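Local coordinates for hypothetical protein Cgl1923 (Corynebacterium glutamicum ATCC 13032, PDB 2P90) that is of unknown function but belongs to the PAC2 family, whose members include proteasome assembly chaperones, and may act in a related way, at residues Asp37-Leu49 against Ser206-Leu218. Residues are numbered along the deposited sequence; the frame is centred on the assembly and turned at random.
Sequences DAGHAVESSSSHL and SASPYPAATLKLL
T214 rides over the first turns of helix 41-49, and its branches divide the work. Its CB lies against the CB of S44. OG1 stands beside the backbone N of its own residue (chi1 -51°) and meets S44 CB at 3.4 Å and the CA of A41; CG2, turned toward the carbonyl side, closes on the backbone N of S45 at 3.4 Å and touches S45 OG. A short branched residue fills this place, where the helix axes approach to 8.5 Å and cross at -61°. Small partners allow it: A41 CB meets A213 CB at 3.8 Å, and both serines turn their hydroxyls back onto their own helix, S44 OG to H40 O and buried S45 OG to A41 O, so each hydroxyl is bonded to a carbonyl one turn back while its CB serves as an apolar surface. Further along, L218 CD2 packs on S45 CB and against L49 CD1, the two leucine side chains running in opposite directions, while L217 CD1 lies against A41 O.

Before the helices, the two loops are joined by backbone. G39 gives its N-H to S206 O and takes that of Y210 on its own O. Its CA comes within 3.2 Å of S208 O in a CA-H...O contact and lies close to Y210 CB, an approach that suits a residue without a side chain; its positive phi is also easy for glycine. H40, at the N-cap position, sends NE2 to A207 O at 3.0 Å; this oxygen lies in the imidazole plane, although the N-H arrives from above the carbonyl plane. P209 covers one ring face off-centre, its CD 4.1 Å from the centroid in a CH-pi contact.

Within the PAC2 fold, A38 and A41 rest on strand 134-143 and L49 on strand 103-108 of the mixed sheet, while Y210 and L218 reach helix 232-250.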
loop_
_atom_site.group_PDB
_atom_site.type_symbol
_atom_site.label_atom_id
_atom_site.label_comp_id
_atom_site.label_asym_id
_atom_site.label_seq_id
_atom_site.Cartn_x
_atom_site.Cartn_y
_atom_site.Cartn_z
ATOM N N ASP B 37 -7.793 13.586 -8.008
ATOM C CA ASP B 37 -6.835 14.678 -8.240
ATOM C C ASP B 37 -6.627 15.091 -9.713
ATOM O O ASP B 37 -5.550 15.621 -10.050
ATOM C CB ASP B 37 -5.490 14.345 -7.594
ATOM C CG ASP B 37 -5.613 14.091 -6.084
ATOM O OD1 ASP B 37 -6.070 15.002 -5.319
ATOM O OD2 ASP B 37 -5.252 12.961 -5.676
ATOM N N ALA B 38 -7.640 14.846 -10.554
ATOM C CA ALA B 38 -7.587 15.242 -11.972
ATOM C C ALA B 38 -7.224 16.730 -12.123
ATOM O O ALA B 38 -7.807 17.582 -11.459
ATOM C CB ALA B 38 -8.897 14.937 -12.669
ATOM N N GLY B 39 -6.221 17.013 -12.945
ATOM C CA GLY B 39 -5.754 18.386 -13.154
ATOM C C GLY B 39 -5.099 19.005 -11.923
ATOM O O GLY B 39 -4.796 20.232 -11.915
ATOM N N HIS B 40 -4.901 18.169 -10.883
ATOM C CA HIS B 40 -4.242 18.571 -9.630
ATOM C C HIS B 40 -5.070 19.607 -8.903
ATOM O O HIS B 40 -4.531 20.415 -8.145
ATOM C CB HIS B 40 -2.866 19.179 -9.900
ATOM C CG HIS B 40 -1.952 18.271 -10.635
ATOM N ND1 HIS B 40 -0.818 17.752 -10.065
ATOM C CD2 HIS B 40 -2.007 17.770 -11.892
ATOM C CE1 HIS B 40 -0.217 16.950 -10.932
ATOM N NE2 HIS B 40 -0.920 16.946 -12.049
ATOM N N ALA B 41 -6.378 19.565 -9.133
ATOM C CA ALA B 41 -7.243 20.685 -8.797
ATOM C C ALA B 41 -7.621 20.804 -7.319
ATOM O O ALA B 41 -7.932 21.908 -6.834
ATOM C CB ALA B 41 -8.480 20.695 -9.704
ATOM N N VAL B 42 -7.578 19.690 -6.598
ATOM C CA VAL B 42 -7.852 19.704 -5.144
ATOM C C VAL B 42 -6.664 20.328 -4.385
ATOM O O VAL B 42 -6.831 21.280 -3.618
ATOM C CB VAL B 42 -8.254 18.291 -4.606
ATOM C CG1 VAL B 42 -8.313 18.256 -3.067
ATOM C CG2 VAL B 42 -9.605 17.872 -5.170
ATOM N N GLU B 43 -5.464 19.806 -4.631
ATOM C CA GLU B 43 -4.278 20.295 -3.972
ATOM C C GLU B 43 -4.006 21.752 -4.404
ATOM O O GLU B 43 -3.554 22.566 -3.589
ATOM C CB GLU B 43 -3.098 19.359 -4.235
ATOM C CG GLU B 43 -2.895 18.989 -5.754
ATOM C CD GLU B 43 -3.645 17.678 -6.316
ATOM O OE1 GLU B 43 -4.965 17.555 -6.186
ATOM O OE2 GLU B 43 -2.860 16.834 -6.951
ATOM N N SER B 44 -4.297 22.094 -5.664
ATOM C CA SER B 44 -4.102 23.482 -6.115
ATOM C C SER B 44 -5.029 24.484 -5.434
ATOM O O SER B 44 -4.623 25.589 -5.133
ATOM C CB SER B 44 -4.205 23.616 -7.626
ATOM O OG SER B 44 -3.099 22.956 -8.193
ATOM N N SER B 45 -6.261 24.079 -5.197
ATOM C CA SER B 45 -7.215 24.911 -4.509
ATOM C C SER B 45 -6.716 25.285 -3.124
ATOM O O SER B 45 -6.684 26.463 -2.768
ATOM C CB SER B 45 -8.541 24.183 -4.395
ATOM O OG SER B 45 -9.077 23.966 -5.683
ATOM N N SER B 46 -6.315 24.285 -2.343
ATOM C CA SER B 46 -5.888 24.545 -0.977
ATOM C C SER B 46 -4.553 25.283 -0.952
ATOM O O SER B 46 -4.367 26.227 -0.185
ATOM C CB SER B 46 -5.876 23.263 -0.107
ATOM O OG SER B 46 -4.887 22.355 -0.520
ATOM N N SER B 47 -3.634 24.889 -1.811
ATOM C CA SER B 47 -2.364 25.574 -1.804
ATOM C C SER B 47 -2.468 27.020 -2.348
ATOM O O SER B 47 -1.762 27.898 -1.890
ATOM C CB SER B 47 -1.255 24.734 -2.462
ATOM O OG SER B 47 -1.253 24.939 -3.845
ATOM N N HIS B 48 -3.403 27.279 -3.248
ATOM C CA HIS B 48 -3.649 28.641 -3.699
ATOM C C HIS B 48 -4.152 29.579 -2.569
ATOM O O HIS B 48 -3.658 30.716 -2.418
ATOM C CB HIS B 48 -4.612 28.656 -4.892
ATOM C CG HIS B 48 -4.882 30.026 -5.421
ATOM N ND1 HIS B 48 -6.047 30.716 -5.143
ATOM C CD2 HIS B 48 -4.118 30.862 -6.170
ATOM C CE1 HIS B 48 -6.001 31.905 -5.727
ATOM N NE2 HIS B 48 -4.839 32.019 -6.352
ATOM N N LEU B 49 -5.128 29.088 -1.808
ATOM C CA LEU B 49 -5.699 29.800 -0.679
ATOM C C LEU B 49 -4.640 30.033 0.372
ATOM O O LEU B 49 -4.557 31.111 0.956
ATOM C CB LEU B 49 -6.833 28.981 -0.075
ATOM C CG LEU B 49 -8.082 28.835 -0.954
ATOM C CD1 LEU B 49 -9.105 27.921 -0.305
ATOM C CD2 LEU B 49 -8.748 30.209 -1.348
ATOM N N SER B 206 -5.926 15.314 -17.712
ATOM C CA SER B 206 -6.066 15.103 -16.264
ATOM C C SER B 206 -4.763 14.901 -15.474
ATOM O O SER B 206 -4.718 15.205 -14.273
ATOM C CB SER B 206 -7.026 13.936 -15.989
ATOM O OG SER B 206 -8.345 14.419 -15.768
ATOM N N ALA B 207 -3.728 14.392 -16.146
ATOM C CA ALA B 207 -2.415 14.149 -15.534
ATOM C C ALA B 207 -1.565 15.388 -15.309
ATOM O O ALA B 207 -0.615 15.329 -14.569
ATOM C CB ALA B 207 -1.616 13.106 -16.346
ATOM N N SER B 208 -1.890 16.493 -15.970
ATOM C CA SER B 208 -1.150 17.763 -15.824
ATOM C C SER B 208 -2.045 18.781 -15.154
ATOM O O SER B 208 -3.264 18.638 -15.209
ATOM C CB SER B 208 -0.737 18.318 -17.198
ATOM O OG SER B 208 -0.015 17.348 -17.937
ATOM N N PRO B 209 -1.458 19.796 -14.499
ATOM C CA PRO B 209 -2.277 20.866 -13.916
ATOM C C PRO B 209 -3.296 21.454 -14.907
ATOM O O PRO B 209 -2.952 21.829 -16.027
ATOM C CB PRO B 209 -1.229 21.902 -13.496
ATOM C CG PRO B 209 -0.022 21.057 -13.155
ATOM C CD PRO B 209 -0.022 19.987 -14.206
ATOM N N TYR B 210 -4.551 21.489 -14.499
ATOM C CA TYR B 210 -5.623 22.116 -15.276
ATOM C C TYR B 210 -6.291 23.212 -14.414
ATOM O O TYR B 210 -7.318 22.985 -13.782
ATOM C CB TYR B 210 -6.623 21.060 -15.786
ATOM C CG TYR B 210 -7.526 21.568 -16.871
ATOM C CD1 TYR B 210 -7.048 21.787 -18.165
ATOM C CD2 TYR B 210 -8.860 21.842 -16.607
ATOM C CE1 TYR B 210 -7.901 22.263 -19.169
ATOM C CE2 TYR B 210 -9.700 22.315 -17.564
ATOM C CZ TYR B 210 -9.225 22.533 -18.847
ATOM O OH TYR B 210 -10.092 22.992 -19.795
ATOM N N PRO B 211 -5.659 24.395 -14.351
ATOM C CA PRO B 211 -6.140 25.510 -13.486
ATOM C C PRO B 211 -7.573 25.967 -13.642
ATOM O O PRO B 211 -8.133 26.498 -12.685
ATOM C CB PRO B 211 -5.167 26.655 -13.789
ATOM C CG PRO B 211 -3.931 25.984 -14.312
ATOM C CD PRO B 211 -4.390 24.740 -15.031
ATOM N N ALA B 212 -8.186 25.797 -14.809
ATOM C CA ALA B 212 -9.611 26.170 -14.955
ATOM C C ALA B 212 -10.494 25.405 -13.926
ATOM O O ALA B 212 -11.517 25.916 -13.436
ATOM C CB ALA B 212 -10.094 25.943 -16.401
ATOM N N ALA B 213 -10.066 24.193 -13.568
ATOM C CA ALA B 213 -10.800 23.356 -12.613
ATOM C C ALA B 213 -10.587 23.832 -11.167
ATOM O O ALA B 213 -11.526 23.891 -10.391
ATOM C CB ALA B 213 -10.416 21.933 -12.790
ATOM N N THR B 214 -9.362 24.191 -10.819
ATOM C CA THR B 214 -9.068 24.804 -9.528
ATOM C C THR B 214 -9.963 26.025 -9.356
ATOM O O THR B 214 -10.732 26.097 -8.393
ATOM C CB THR B 214 -7.593 25.208 -9.443
ATOM O OG1 THR B 214 -6.785 24.086 -9.823
ATOM C CG2 THR B 214 -7.196 25.715 -8.027
ATOM N N LEU B 215 -9.892 26.938 -10.333
ATOM C CA LEU B 215 -10.744 28.139 -10.413
ATOM C C LEU B 215 -12.218 27.835 -10.198
ATOM O O LEU B 215 -12.876 28.437 -9.347
ATOM C CB LEU B 215 -10.544 28.836 -11.775
ATOM C CG LEU B 215 -11.123 30.242 -12.005
ATOM C CD1 LEU B 215 -10.652 31.303 -10.971
ATOM C CD2 LEU B 215 -10.774 30.726 -13.399
ATOM N N LYS B 216 -12.724 26.874 -10.961
ATOM C CA LYS B 216 -14.099 26.446 -10.810
ATOM C C LYS B 216 -14.412 25.973 -9.384
ATOM O O LYS B 216 -15.418 26.402 -8.813
ATOM C CB LYS B 216 -14.455 25.378 -11.857
ATOM C CG LYS B 216 -15.960 25.159 -12.026
ATOM C CD LYS B 216 -16.688 26.486 -12.298
ATOM C CE LYS B 216 -18.087 26.501 -11.669
ATOM N NZ LYS B 216 -19.122 25.896 -12.556
ATOM N N LEU B 217 -13.575 25.092 -8.809
ATOM C CA LEU B 217 -13.804 24.647 -7.421
ATOM C C LEU B 217 -13.818 25.842 -6.461
ATOM O O LEU B 217 -14.681 25.933 -5.608
ATOM C CB LEU B 217 -12.775 23.607 -6.943
ATOM C CG LEU B 217 -12.856 22.156 -7.404
ATOM C CD1 LEU B 217 -11.578 21.428 -6.971
ATOM C CD2 LEU B 217 -14.110 21.423 -6.891
ATOM N N LEU B 218 -12.873 26.758 -6.632
ATOM C CA LEU B 218 -12.769 27.881 -5.733
ATOM C C LEU B 218 -13.982 28.841 -5.842
ATOM O O LEU B 218 -14.531 29.281 -4.820
ATOM C CB LEU B 218 -11.431 28.600 -5.925
ATOM C CG LEU B 218 -10.174 27.877 -5.417
ATOM C CD1 LEU B 218 -8.944 28.746 -5.578
ATOM C CD2 LEU B 218 -10.341 27.468 -3.941
HETATM O O HOH W 1 -3.761 13.838 -11.459
#